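Local coordinates for protein putative phosphoglycolate phosphatase (Lactobacillus delbrueckii, PDB 2HI0) that probably hydrolyses 2-phosphoglycolate to glycolate and phosphate, as a phosphatase of the haloacid dehalogenase (HAD) superfamily, at residues F9-T14 with Q141-E146; S50-A55 with N134-A139; D117-L122 with G150-A155. One frame throughout, in Å; residues are numbered along the deposited sequence.

Contact 1 (F9-T14 with Q141-E146); sequences FDMDGT and QVLVEE. With NA (sodium ion), chain C.
L143 and V144 of helix 137-147 meet the selenomethionine side chain of M11, which rises from the loop after strand 6-9. That loop carries the sequence D10-M11-D12-G13-T14, which fits the DxDx(T/V) signature of HAD phosphatases, on a Rossmann-like parallel sheet. At the start of the helical segment Q141 turns from M11 and gives its amide NE2 to N137 OD1 and A155 O. L143 comes next, directed at the loop: its CD1 branch touches the selenium of M11 at 3.9 Å, and its CB lies 4.1 Å from M11 CE. One residue on, V144 offers its CG2 branch, the one beside its backbone N, and M11 CE reaches it at 3.6 Å. The methyl of M11 is thus received by two successive helix residues. Its chain runs out from the loop with CG opposite the backbone N (chi1 174°) and bends at the last torsion (chi3 -83°), which swings CE toward the valine while selenium stays beside the leucine CD1. No hydrogen bond links the two segments; the contact is apolar and buried, and M11 also packs on V131 and S133 of strand 128-133. The flanking aspartates serve the metal site. D10 gives one carboxylate oxygen to the sodium ion and the other to a salt bridge with K165, whereas D12 directs OD1 to K135 and T18. Sodium here probably takes the place of the magnesium usual in HAD phosphatases. T14 N bonds back to M11 O, closing a turn around D12. The sodium ion sits 2.1 Å from D10 OD2 and 2.5 Å from the backbone D12 O, with D190 and a water as further ligands.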
ATOM      1  N   PHE A   9      -7.996  -3.884  -3.837  1.00 10.17           N
ATOM      2  CA  PHE A   9      -7.458  -2.585  -3.457  1.00 10.21           C
ATOM      3  C   PHE A   9      -6.194  -2.735  -2.599  1.00 10.84           C
ATOM      4  O   PHE A   9      -6.115  -3.570  -1.681  1.00 10.80           O
ATOM      5  CB  PHE A   9      -8.439  -1.803  -2.589  1.00  9.74           C
ATOM      6  CG  PHE A   9      -9.737  -1.473  -3.270  1.00  9.84           C
ATOM      7  CD1 PHE A   9     -10.741  -2.411  -3.376  1.00 11.68           C
ATOM      8  CD2 PHE A   9      -9.914  -0.246  -3.863  1.00  8.50           C
ATOM      9  CE1 PHE A   9     -11.924  -2.099  -4.002  1.00  8.75           C
ATOM     10  CE2 PHE A   9     -11.128   0.059  -4.477  1.00 12.10           C
ATOM     11  CZ  PHE A   9     -12.099  -0.874  -4.552  1.00 11.29           C
ATOM     12  N   ASP A  10      -5.233  -1.882  -2.880  1.00 10.47           N
ATOM     13  CA  ASP A  10      -4.180  -1.568  -1.877  1.00 10.61           C
ATOM     14  C   ASP A  10      -4.834  -0.760  -0.724  1.00 10.93           C
ATOM     15  O   ASP A  10      -5.966  -0.268  -0.847  1.00 11.66           O
ATOM     16  CB  ASP A  10      -3.075  -0.747  -2.517  1.00 14.42           C
ATOM     17  CG  ASP A  10      -1.855  -0.606  -1.621  1.00 17.59           C
ATOM     18  OD1 ASP A  10      -1.539  -1.502  -0.806  1.00 17.44           O
ATOM     19  OD2 ASP A  10      -1.226   0.455  -1.727  1.00 29.49           O
HETATM   20  N   MSE A  11      -4.179  -0.688   0.428  1.00  9.72           N
HETATM   21  CA  MSE A  11      -4.714   0.001   1.598  1.00 11.74           C
HETATM   22  C   MSE A  11      -4.149   1.430   1.706  1.00 11.85           C
HETATM   23  O   MSE A  11      -4.923   2.403   1.567  1.00 10.32           O
HETATM   24  CB  MSE A  11      -4.442  -0.800   2.875  1.00 12.36           C
HETATM   25  CG  MSE A  11      -4.828  -0.081   4.117  1.00 11.02           C
HETATM   26 SE   MSE A  11      -4.962  -1.270   5.610  0.75 12.11          SE
HETATM   27  CE  MSE A  11      -6.739  -2.022   5.443  1.00 17.36           C
ATOM     28  N   ASP A  12      -2.832   1.538   1.950  1.00 11.11           N
ATOM     29  CA  ASP A  12      -2.172   2.835   2.183  1.00 12.49           C
ATOM     30  C   ASP A  12      -2.313   3.757   0.993  1.00 10.91           C
ATOM     31  O   ASP A  12      -2.008   3.348  -0.122  1.00 12.67           O
ATOM     32  CB  ASP A  12      -0.674   2.667   2.459  1.00 13.73           C
ATOM     33  CG  ASP A  12      -0.378   2.036   3.766  1.00 20.04           C
ATOM     34  OD1 ASP A  12      -0.697   2.589   4.814  1.00 16.92           O
ATOM     35  OD2 ASP A  12       0.256   0.953   3.746  1.00 25.65           O
ATOM     36  N   GLY A  13      -2.837   4.963   1.195  1.00 11.09           N
ATOM     37  CA  GLY A  13      -2.899   5.933   0.089  1.00 11.38           C
ATOM     38  C   GLY A  13      -3.998   5.674  -0.918  1.00 11.36           C
ATOM     39  O   GLY A  13      -4.133   6.389  -1.903  1.00 12.85           O
ATOM     40  N   THR A  14      -4.794   4.637  -0.688  1.00 10.90           N
ATOM     41  CA  THR A  14      -5.764   4.176  -1.647  1.00 10.48           C
ATOM     42  C   THR A  14      -7.119   4.175  -0.970  1.00 10.60           C
ATOM     43  O   THR A  14      -7.992   4.966  -1.311  1.00 13.58           O
ATOM     44  CB  THR A  14      -5.392   2.789  -2.241  1.00  9.47           C
ATOM     45  OG1 THR A  14      -4.062   2.871  -2.811  1.00 12.56           O
ATOM     46  CG2 THR A  14      -6.351   2.395  -3.280  1.00  8.96           C
ATOM     47  N   GLN A 141      -5.528  -6.393   9.272  1.00 10.48           N
ATOM     48  CA  GLN A 141      -6.695  -7.047   9.855  1.00 10.34           C
ATOM     49  C   GLN A 141      -7.444  -6.157  10.879  1.00 10.59           C
ATOM     50  O   GLN A 141      -8.686  -6.076  10.846  1.00 12.81           O
ATOM     51  CB  GLN A 141      -6.306  -8.407  10.458  1.00 11.24           C
ATOM     52  CG  GLN A 141      -5.743  -9.444   9.482  1.00  9.53           C
ATOM     53  CD  GLN A 141      -6.629  -9.706   8.303  1.00 16.47           C
ATOM     54  OE1 GLN A 141      -7.871  -9.674   8.398  1.00 16.01           O
ATOM     55  NE2 GLN A 141      -6.004  -9.959   7.173  1.00 10.56           N
ATOM     56  N   VAL A 142      -6.710  -5.463  11.747  1.00 12.39           N
ATOM     57  CA  VAL A 142      -7.314  -4.550  12.698  1.00 12.98           C
ATOM     58  C   VAL A 142      -8.089  -3.442  11.970  1.00 13.21           C
ATOM     59  O   VAL A 142      -9.205  -3.093  12.326  1.00 15.36           O
ATOM     60  CB  VAL A 142      -6.285  -3.888  13.652  1.00 13.11           C
ATOM     61  CG1 VAL A 142      -6.928  -2.759  14.456  1.00 19.89           C
ATOM     62  CG2 VAL A 142      -5.776  -4.887  14.634  1.00 23.55           C
ATOM     63  N   LEU A 143      -7.476  -2.874  10.964  1.00 10.69           N
ATOM     64  CA  LEU A 143      -8.056  -1.752  10.277  1.00 11.43           C
ATOM     65  C   LEU A 143      -9.308  -2.123   9.480  1.00 11.48           C
ATOM     66  O   LEU A 143     -10.306  -1.377   9.444  1.00 11.95           O
ATOM     67  CB  LEU A 143      -6.974  -1.093   9.418  1.00 10.59           C
ATOM     68  CG  LEU A 143      -5.901  -0.300  10.216  1.00  9.47           C
ATOM     69  CD1 LEU A 143      -4.762   0.107   9.304  1.00 12.93           C
ATOM     70  CD2 LEU A 143      -6.568   0.962  10.894  1.00 11.20           C
ATOM     71  N   VAL A 144      -9.266  -3.284   8.829  1.00 10.02           N
ATOM     72  CA  VAL A 144     -10.403  -3.725   8.049  1.00 12.61           C
ATOM     73  C   VAL A 144     -11.553  -4.008   9.002  1.00 15.73           C
ATOM     74  O   VAL A 144     -12.698  -3.636   8.714  1.00 15.06           O
ATOM     75  CB  VAL A 144     -10.089  -4.967   7.190  1.00 15.66           C
ATOM     76  CG1 VAL A 144     -11.399  -5.617   6.723  1.00 23.72           C
ATOM     77  CG2 VAL A 144      -9.241  -4.549   6.017  1.00 14.59           C
ATOM     78  N   GLU A 145     -11.260  -4.652  10.130  1.00 15.17           N
ATOM     79  CA  GLU A 145     -12.312  -5.018  11.082  1.00 17.80           C
ATOM     80  C   GLU A 145     -12.960  -3.793  11.701  1.00 18.48           C
ATOM     81  O   GLU A 145     -14.169  -3.781  11.910  1.00 19.91           O
ATOM     82  CB  GLU A 145     -11.771  -5.933  12.198  1.00 19.62           C
ATOM     83  CG  GLU A 145     -12.775  -6.267  13.334  1.00 27.57           C
ATOM     84  N   GLU A 146     -12.162  -2.768  11.968  1.00 15.74           N
ATOM     85  CA  GLU A 146     -12.652  -1.593  12.659  1.00 17.00           C
ATOM     86  C   GLU A 146     -13.280  -0.599  11.729  1.00 16.92           C
ATOM     87  O   GLU A 146     -14.317  -0.018  12.071  1.00 15.31           O
ATOM     88  CB  GLU A 146     -11.555  -0.893  13.455  1.00 16.33           C
ATOM     89  CG  GLU A 146     -11.023  -1.738  14.641  1.00 23.89           C
ATOM     90  CD  GLU A 146     -12.140  -2.272  15.567  1.00 36.55           C
ATOM     91  OE1 GLU A 146     -12.964  -1.459  16.075  1.00 29.63           O
ATOM     92  OE2 GLU A 146     -12.207  -3.510  15.764  1.00 43.72           O
TER
HETATM   93 NA    NA C 240      -0.125   2.179  -1.273  1.00 35.31          NA
HETATM   94  O   HOH W   1       1.556   1.089  -3.072  1.00 22.48           O

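Contact 2 (S50-A55 with N134-A139); sequences SGVVVA and NKPNEA
S50, G51 and V52 lie against N134 and P136 where the helical cap of this HAD-type phosphatase meets its Rossmann-like core. The first segment leads into cap helix 52-63, and the second runs from the turn after core strand 128-133 into the start of helix 137-147. S50 opens the contact with its backbone: its CA rests 3.6 Å from N134 ND2, while its CB points away from the turn. That amide is held at both ends, ND2 giving a hydrogen bond to G49 O and OD1 receiving one from K165 N, which fixes its rotation and ties the cap to a core loop. G51 follows, its N 3.7 Å from N134 CB. Here the two backbones come nearest, with CA atoms 4.9 Å apart. G51 has a positive phi (91°), and at its backbone angles a CB would press on the carbonyl oxygen of S50, so the absence of a side chain suits this turn. It is also the N-cap residue, its carbonyl O accepting the first helical bond from A55 N. V52 begins the helix and uses both its backbone and its side chain. Its N-H, at the start of the helix where no preceding turn supplies a carbonyl, gives its hydrogen to a water 3.0 Å from V52 N, which donates in turn to N134 O; with no direct hydrogen bond across the segments, this water bridges them. The valine side chain lies obliquely against the CG-CD side of the ring of P136, itself the N-cap of helix 137-147, and also touches L94 of helix 87-103. With chi1 at -66°, CG1 lies opposite the carbonyl carbon and settles 3.7 Å from P136 CG and 3.8 Å from P136 CD.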
ATOM      1  N   SER A  50       6.617  -0.595  -0.430  1.00 11.84           N
ATOM      2  CA  SER A  50       7.333  -1.839  -0.679  1.00 13.50           C
ATOM      3  C   SER A  50       7.564  -2.666   0.578  1.00 13.15           C
ATOM      4  O   SER A  50       8.484  -3.482   0.619  1.00 13.30           O
ATOM      5  CB  SER A  50       8.671  -1.548  -1.374  1.00 13.78           C
ATOM      6  OG  SER A  50       8.474  -1.051  -2.690  1.00 12.05           O
ATOM      7  N   GLY A  51       6.738  -2.400   1.579  1.00 12.27           N
ATOM      8  CA  GLY A  51       6.843  -3.098   2.867  1.00 11.01           C
ATOM      9  C   GLY A  51       7.726  -2.394   3.864  1.00 11.42           C
ATOM     10  O   GLY A  51       8.519  -1.486   3.523  1.00 12.98           O
ATOM     11  N   VAL A  52       7.634  -2.867   5.092  1.00 12.34           N
ATOM     12  CA  VAL A  52       8.299  -2.180   6.180  1.00 11.85           C
ATOM     13  C   VAL A  52       9.817  -2.284   6.176  1.00 12.87           C
ATOM     14  O   VAL A  52      10.477  -1.380   6.603  1.00 14.09           O
ATOM     15  CB  VAL A  52       7.772  -2.624   7.580  1.00 13.39           C
ATOM     16  CG1 VAL A  52       6.319  -2.199   7.731  1.00 14.80           C
ATOM     17  CG2 VAL A  52       7.986  -4.093   7.833  1.00 12.55           C
ATOM     18  N   VAL A  53      10.357  -3.375   5.682  1.00 10.38           N
ATOM     19  CA  VAL A  53      11.843  -3.523   5.586  1.00  9.55           C
ATOM     20  C   VAL A  53      12.406  -2.485   4.614  1.00 10.67           C
ATOM     21  O   VAL A  53      13.349  -1.767   4.942  1.00 11.52           O
ATOM     22  CB  VAL A  53      12.255  -4.979   5.180  1.00 11.25           C
ATOM     23  CG1 VAL A  53      13.745  -5.074   4.876  1.00 13.77           C
ATOM     24  CG2 VAL A  53      11.839  -5.999   6.259  1.00 11.73           C
ATOM     25  N   VAL A  54      11.807  -2.403   3.429  1.00  9.39           N
ATOM     26  CA  VAL A  54      12.261  -1.375   2.466  1.00  9.23           C
ATOM     27  C   VAL A  54      12.015   0.040   2.995  1.00 10.61           C
ATOM     28  O   VAL A  54      12.826   0.914   2.784  1.00 11.25           O
ATOM     29  CB  VAL A  54      11.625  -1.586   1.051  1.00 10.75           C
ATOM     30  CG1 VAL A  54      11.898  -0.392   0.168  1.00 11.85           C
ATOM     31  CG2 VAL A  54      12.124  -2.915   0.401  1.00 10.76           C
ATOM     32  N   ALA A  55      10.899   0.243   3.677  1.00 10.98           N
ATOM     33  CA  ALA A  55      10.550   1.564   4.227  1.00 10.25           C
ATOM     34  C   ALA A  55      11.616   2.019   5.236  1.00 10.49           C
ATOM     35  O   ALA A  55      12.098   3.177   5.188  1.00 11.28           O
ATOM     36  CB  ALA A  55       9.140   1.538   4.896  1.00  9.93           C
ATOM     37  N   ASN A 134       0.942  -4.320   1.309  1.00  9.40           N
ATOM     38  CA  ASN A 134       2.276  -4.564   1.898  1.00  8.79           C
ATOM     39  C   ASN A 134       2.382  -4.072   3.338  1.00  9.16           C
ATOM     40  O   ASN A 134       3.409  -4.303   3.971  1.00 11.19           O
ATOM     41  CB  ASN A 134       3.429  -3.905   1.070  1.00  8.22           C
ATOM     42  CG  ASN A 134       3.904  -4.802  -0.095  1.00  9.52           C
ATOM     43  OD1 ASN A 134       3.583  -6.000  -0.126  1.00 11.57           O
ATOM     44  ND2 ASN A 134       4.630  -4.211  -1.041  1.00  9.81           N
ATOM     45  N   LYS A 135       1.296  -3.514   3.874  1.00 11.23           N
ATOM     46  CA  LYS A 135       1.214  -3.226   5.320  1.00 11.60           C
ATOM     47  C   LYS A 135       1.241  -4.546   6.095  1.00 10.19           C
ATOM     48  O   LYS A 135       0.634  -5.532   5.652  1.00 10.06           O
ATOM     49  CB  LYS A 135      -0.059  -2.458   5.634  1.00 11.33           C
ATOM     50  CG  LYS A 135      -0.227  -2.131   7.116  1.00 12.46           C
ATOM     51  CD  LYS A 135      -1.544  -1.343   7.387  1.00 12.06           C
ATOM     52  CE  LYS A 135      -1.662  -0.021   6.639  1.00 14.04           C
ATOM     53  NZ  LYS A 135      -0.532   0.926   6.900  1.00 12.79           N
ATOM     54  N   PRO A 136       1.973  -4.617   7.200  1.00 11.03           N
ATOM     55  CA  PRO A 136       1.921  -5.893   7.903  1.00  9.92           C
ATOM     56  C   PRO A 136       0.505  -6.379   8.174  1.00  8.95           C
ATOM     57  O   PRO A 136      -0.396  -5.586   8.535  1.00  9.74           O
ATOM     58  CB  PRO A 136       2.650  -5.601   9.235  1.00 12.48           C
ATOM     59  CG  PRO A 136       3.573  -4.480   8.870  1.00 13.35           C
ATOM     60  CD  PRO A 136       2.798  -3.626   7.918  1.00 10.58           C
ATOM     61  N   ASN A 137       0.299  -7.679   7.983  1.00 11.67           N
ATOM     62  CA  ASN A 137      -1.029  -8.261   8.099  1.00 10.22           C
ATOM     63  C   ASN A 137      -1.767  -7.952   9.415  1.00 10.82           C
ATOM     64  O   ASN A 137      -2.948  -7.755   9.403  1.00 11.84           O
ATOM     65  CB  ASN A 137      -0.961  -9.770   7.914  1.00 10.89           C
ATOM     66  CG  ASN A 137      -2.337 -10.410   7.770  1.00 12.01           C
ATOM     67  OD1 ASN A 137      -3.118 -10.057   6.904  1.00 10.47           O
ATOM     68  ND2 ASN A 137      -2.628 -11.381   8.614  1.00 12.22           N
ATOM     69  N   GLU A 138      -1.071  -7.952  10.543  1.00 11.63           N
ATOM     70  CA  GLU A 138      -1.714  -7.712  11.830  1.00 14.63           C
ATOM     71  C   GLU A 138      -2.424  -6.351  11.838  1.00 14.24           C
ATOM     72  O   GLU A 138      -3.559  -6.229  12.328  1.00 15.20           O
ATOM     73  CB  GLU A 138      -0.673  -7.812  12.936  1.00 17.98           C
ATOM     74  CG  GLU A 138       0.469  -6.783  12.849  1.00 24.40           C
ATOM     75  CD  GLU A 138       1.726  -7.253  12.075  1.00 39.03           C
ATOM     76  OE1 GLU A 138       1.682  -8.310  11.318  1.00 18.59           O
ATOM     77  OE2 GLU A 138       2.758  -6.520  12.260  1.00 35.11           O
ATOM     78  N   ALA A 139      -1.782  -5.339  11.243  1.00 10.86           N
ATOM     79  CA  ALA A 139      -2.340  -3.989  11.178  1.00 10.40           C
ATOM     80  C   ALA A 139      -3.462  -3.928  10.105  1.00  9.93           C
ATOM     81  O   ALA A 139      -4.512  -3.331  10.331  1.00 11.07           O
ATOM     82  CB  ALA A 139      -1.263  -2.957  10.853  1.00 12.56           C
TER
HETATM   83  O   HOH W   2       5.496  -4.926   5.394  1.00 13.15           O

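Contact 3 (D117-L122 with G150-A155); sequences DLMKNL and GSFDFA
The selenomethionine side chain of M119 meets the F152 ring at its rim through its methyl. This methyl, CE, lies near the ring plane, 4.1 Å from F152 CZ, so the terminal carbon approaches an edge and not a face. The selenium is set farther back, 5.2 Å from the centroid of the F152 ring and 59° off the ring normal. This is the oblique form of a Met-aromatic contact, with selenium in the place of sulfur. M119 takes up this position by bending at chi2 (-49°) and then running straight to the methyl, which carries CE from the helix to the ring tip. The F152 CB bond runs across the contact, and the far end of the ring, CZ, makes the touch. One ring face is partly covered from its own segment by S151 CB, 4.0 Å above the plane and offset toward the rim, and the ring of F148 packs on F152 edge-to-face. S151 adds a looser approach, its OG 4.4 Å from M119 CB, where the two CA atoms are 6.8 Å apart. No hydrogen bond joins the two segments, and their mutual burial is small, 108 Å². In the alpha/beta fold the contact ties helix 115-124 to the chain that enters strand 154-158, an outermost strand of the parallel sheet. The adjacent strand 128-133 contributes L129 against M119 and V131 against F152, and L129 N hydrogen-bonds to D153 OD2. Strand 6-9 adds F9 against M119, L118 and L122 also face helix 230-238, and F154 lies against helix 169-178.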
ATOM      1  N   ASP A 117     -18.706   5.079   0.661  1.00  9.99           N
ATOM      2  CA  ASP A 117     -19.768   5.061  -0.329  1.00 11.55           C
ATOM      3  C   ASP A 117     -19.394   4.159  -1.524  1.00 10.62           C
ATOM      4  O   ASP A 117     -20.216   3.421  -2.025  1.00 11.64           O
ATOM      5  CB  ASP A 117     -20.082   6.468  -0.883  1.00 12.71           C
ATOM      6  CG  ASP A 117     -20.782   7.427   0.131  1.00 18.62           C
ATOM      7  OD1 ASP A 117     -21.304   7.003   1.175  1.00 14.61           O
ATOM      8  OD2 ASP A 117     -20.797   8.647  -0.156  1.00 23.23           O
ATOM      9  N   LEU A 118     -18.158   4.255  -1.979  1.00  7.20           N
ATOM     10  CA  LEU A 118     -17.684   3.404  -3.070  1.00  7.93           C
ATOM     11  C   LEU A 118     -17.895   1.939  -2.777  1.00  9.03           C
ATOM     12  O   LEU A 118     -18.389   1.186  -3.615  1.00 10.27           O
ATOM     13  CB  LEU A 118     -16.194   3.694  -3.345  1.00 10.08           C
ATOM     14  CG  LEU A 118     -15.400   2.816  -4.345  1.00  9.13           C
ATOM     15  CD1 LEU A 118     -15.881   2.963  -5.764  1.00 10.65           C
ATOM     16  CD2 LEU A 118     -13.862   3.107  -4.225  1.00 12.77           C
HETATM   17  N   MSE A 119     -17.478   1.517  -1.593  1.00  9.82           N
HETATM   18  CA  MSE A 119     -17.597   0.088  -1.212  1.00 11.37           C
HETATM   19  C   MSE A 119     -19.053  -0.396  -1.149  1.00 12.49           C
HETATM   20  O   MSE A 119     -19.400  -1.482  -1.646  1.00 11.53           O
HETATM   21  CB  MSE A 119     -16.834  -0.234   0.093  1.00 11.44           C
HETATM   22  CG  MSE A 119     -15.318   0.092   0.013  1.00 10.86           C
HETATM   23 SE   MSE A 119     -14.380  -0.586  -1.565  0.75 14.34          SE
HETATM   24  CE  MSE A 119     -12.647   0.251  -1.263  1.00 19.02           C
ATOM     25  N   LYS A 120     -19.903   0.427  -0.571  1.00 11.44           N
ATOM     26  CA  LYS A 120     -21.332   0.137  -0.507  1.00 11.81           C
ATOM     27  C   LYS A 120     -21.902  -0.018  -1.910  1.00 11.53           C
ATOM     28  O   LYS A 120     -22.677  -0.956  -2.181  1.00 10.00           O
ATOM     29  CB  LYS A 120     -22.026   1.277   0.253  1.00 13.86           C
ATOM     30  CG  LYS A 120     -23.528   1.158   0.403  1.00 22.09           C
ATOM     31  CD  LYS A 120     -24.069   2.248   1.356  1.00 26.09           C
ATOM     32  N   ASN A 121     -21.535   0.921  -2.796  1.00  8.30           N
ATOM     33  CA  ASN A 121     -22.095   0.965  -4.130  1.00  9.30           C
ATOM     34  C   ASN A 121     -21.600  -0.216  -4.938  1.00  8.90           C
ATOM     35  O   ASN A 121     -22.366  -0.836  -5.691  1.00 10.13           O
ATOM     36  CB  ASN A 121     -21.709   2.258  -4.850  1.00 11.23           C
ATOM     37  CG  ASN A 121     -22.398   3.505  -4.277  1.00  9.93           C
ATOM     38  OD1 ASN A 121     -23.327   3.411  -3.461  1.00 14.53           O
ATOM     39  ND2 ASN A 121     -21.907   4.682  -4.678  1.00 11.94           N
ATOM     40  N   LEU A 122     -20.307  -0.534  -4.821  1.00  7.49           N
ATOM     41  CA  LEU A 122     -19.783  -1.671  -5.612  1.00  9.21           C
ATOM     42  C   LEU A 122     -20.413  -2.996  -5.168  1.00 11.41           C
ATOM     43  O   LEU A 122     -20.709  -3.856  -6.007  1.00 11.74           O
ATOM     44  CB  LEU A 122     -18.257  -1.731  -5.544  1.00 10.35           C
ATOM     45  CG  LEU A 122     -17.461  -0.604  -6.235  1.00  8.01           C
ATOM     46  CD1 LEU A 122     -16.000  -0.791  -5.867  1.00 11.28           C
ATOM     47  CD2 LEU A 122     -17.645  -0.532  -7.750  1.00  9.84           C
ATOM     48  N   GLY A 150     -17.483  -6.279   7.433  1.00 21.88           N
ATOM     49  CA  GLY A 150     -18.391  -6.839   6.434  1.00 24.08           C
ATOM     50  C   GLY A 150     -18.259  -6.397   4.975  1.00 23.39           C
ATOM     51  O   GLY A 150     -19.025  -6.867   4.127  1.00 25.23           O
ATOM     52  N   SER A 151     -17.304  -5.522   4.668  1.00 21.65           N
ATOM     53  CA  SER A 151     -17.156  -4.967   3.307  1.00 22.53           C
ATOM     54  C   SER A 151     -16.408  -5.885   2.347  1.00 18.90           C
ATOM     55  O   SER A 151     -16.763  -5.985   1.159  1.00 20.05           O
ATOM     56  CB  SER A 151     -16.430  -3.619   3.341  1.00 22.43           C
ATOM     57  OG  SER A 151     -17.326  -2.613   3.753  1.00 30.05           O
ATOM     58  N   PHE A 152     -15.379  -6.550   2.864  1.00 15.53           N
ATOM     59  CA  PHE A 152     -14.432  -7.268   2.029  1.00 13.79           C
ATOM     60  C   PHE A 152     -14.591  -8.762   2.097  1.00 15.12           C
ATOM     61  O   PHE A 152     -14.816  -9.352   3.169  1.00 15.89           O
ATOM     62  CB  PHE A 152     -12.975  -6.861   2.406  1.00 11.46           C
ATOM     63  CG  PHE A 152     -12.660  -5.440   2.094  1.00 11.62           C
ATOM     64  CD1 PHE A 152     -12.551  -5.015   0.771  1.00 13.34           C
ATOM     65  CD2 PHE A 152     -12.498  -4.501   3.107  1.00 18.55           C
ATOM     66  CE1 PHE A 152     -12.271  -3.668   0.455  1.00 16.61           C
ATOM     67  CE2 PHE A 152     -12.242  -3.147   2.786  1.00 14.77           C
ATOM     68  CZ  PHE A 152     -12.123  -2.741   1.475  1.00 21.80           C
ATOM     69  N   ASP A 153     -14.480  -9.390   0.946  1.00 14.19           N
ATOM     70  CA  ASP A 153     -14.528 -10.822   0.866  1.00 15.26           C
ATOM     71  C   ASP A 153     -13.196 -11.456   1.241  1.00 14.34           C
ATOM     72  O   ASP A 153     -13.141 -12.648   1.500  1.00 15.84           O
ATOM     73  CB  ASP A 153     -14.911 -11.217  -0.555  1.00 16.30           C
ATOM     74  CG  ASP A 153     -16.281 -10.665  -0.947  1.00 28.10           C
ATOM     75  OD1 ASP A 153     -17.217 -10.850  -0.168  1.00 25.64           O
ATOM     76  OD2 ASP A 153     -16.423  -9.983  -1.991  1.00 43.49           O
ATOM     77  N   PHE A 154     -12.128 -10.641   1.233  1.00 12.05           N
ATOM     78  CA  PHE A 154     -10.780 -11.101   1.457  1.00 12.54           C
ATOM     79  C   PHE A 154      -9.915  -9.912   1.841  1.00 12.76           C
ATOM     80  O   PHE A 154     -10.024  -8.857   1.238  1.00 11.06           O
ATOM     81  CB  PHE A 154     -10.225 -11.754   0.183  1.00 12.30           C
ATOM     82  CG  PHE A 154      -8.801 -12.281   0.318  1.00 11.40           C
ATOM     83  CD1 PHE A 154      -8.571 -13.566   0.794  1.00 15.70           C
ATOM     84  CD2 PHE A 154      -7.713 -11.502  -0.037  1.00 13.46           C
ATOM     85  CE1 PHE A 154      -7.279 -14.043   0.909  1.00 15.24           C
ATOM     86  CE2 PHE A 154      -6.439 -11.990   0.078  1.00 14.02           C
ATOM     87  CZ  PHE A 154      -6.227 -13.252   0.558  1.00 13.11           C
ATOM     88  N   ALA A 155      -9.041 -10.097   2.819  1.00 11.39           N
ATOM     89  CA  ALA A 155      -8.111  -9.049   3.214  1.00 10.48           C
ATOM     90  C   ALA A 155      -6.833  -9.722   3.666  1.00 11.51           C
ATOM     91  O   ALA A 155      -6.871 -10.697   4.427  1.00 12.46           O
ATOM     92  CB  ALA A 155      -8.680  -8.138   4.322  1.00 10.92           C
TER

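All three contacts lie in or against the Rossmann-like core. Contact 1 carries two of the three protein ligands of the sodium ion; the side chains of N134 in contact 2 and M119 in contact 3 are about 7 Å and 13 Å from it. Contact 2, centred about 12 Å from contact 1, joins it through K135: K135 NZ forms a salt bridge with D12 OD1 (2.7 Å), and K135 CE packs on M11 SE (3.7 Å). Contact 3, centred about 11 Å from contact 1, meets it through F9 CZ against M119 CE (3.5 Å) and V144 CG1 against F152 CD2 (3.9 Å). Contacts 2 and 3 do not touch; the helix begun in 134-139 leads along the chain toward 150-155.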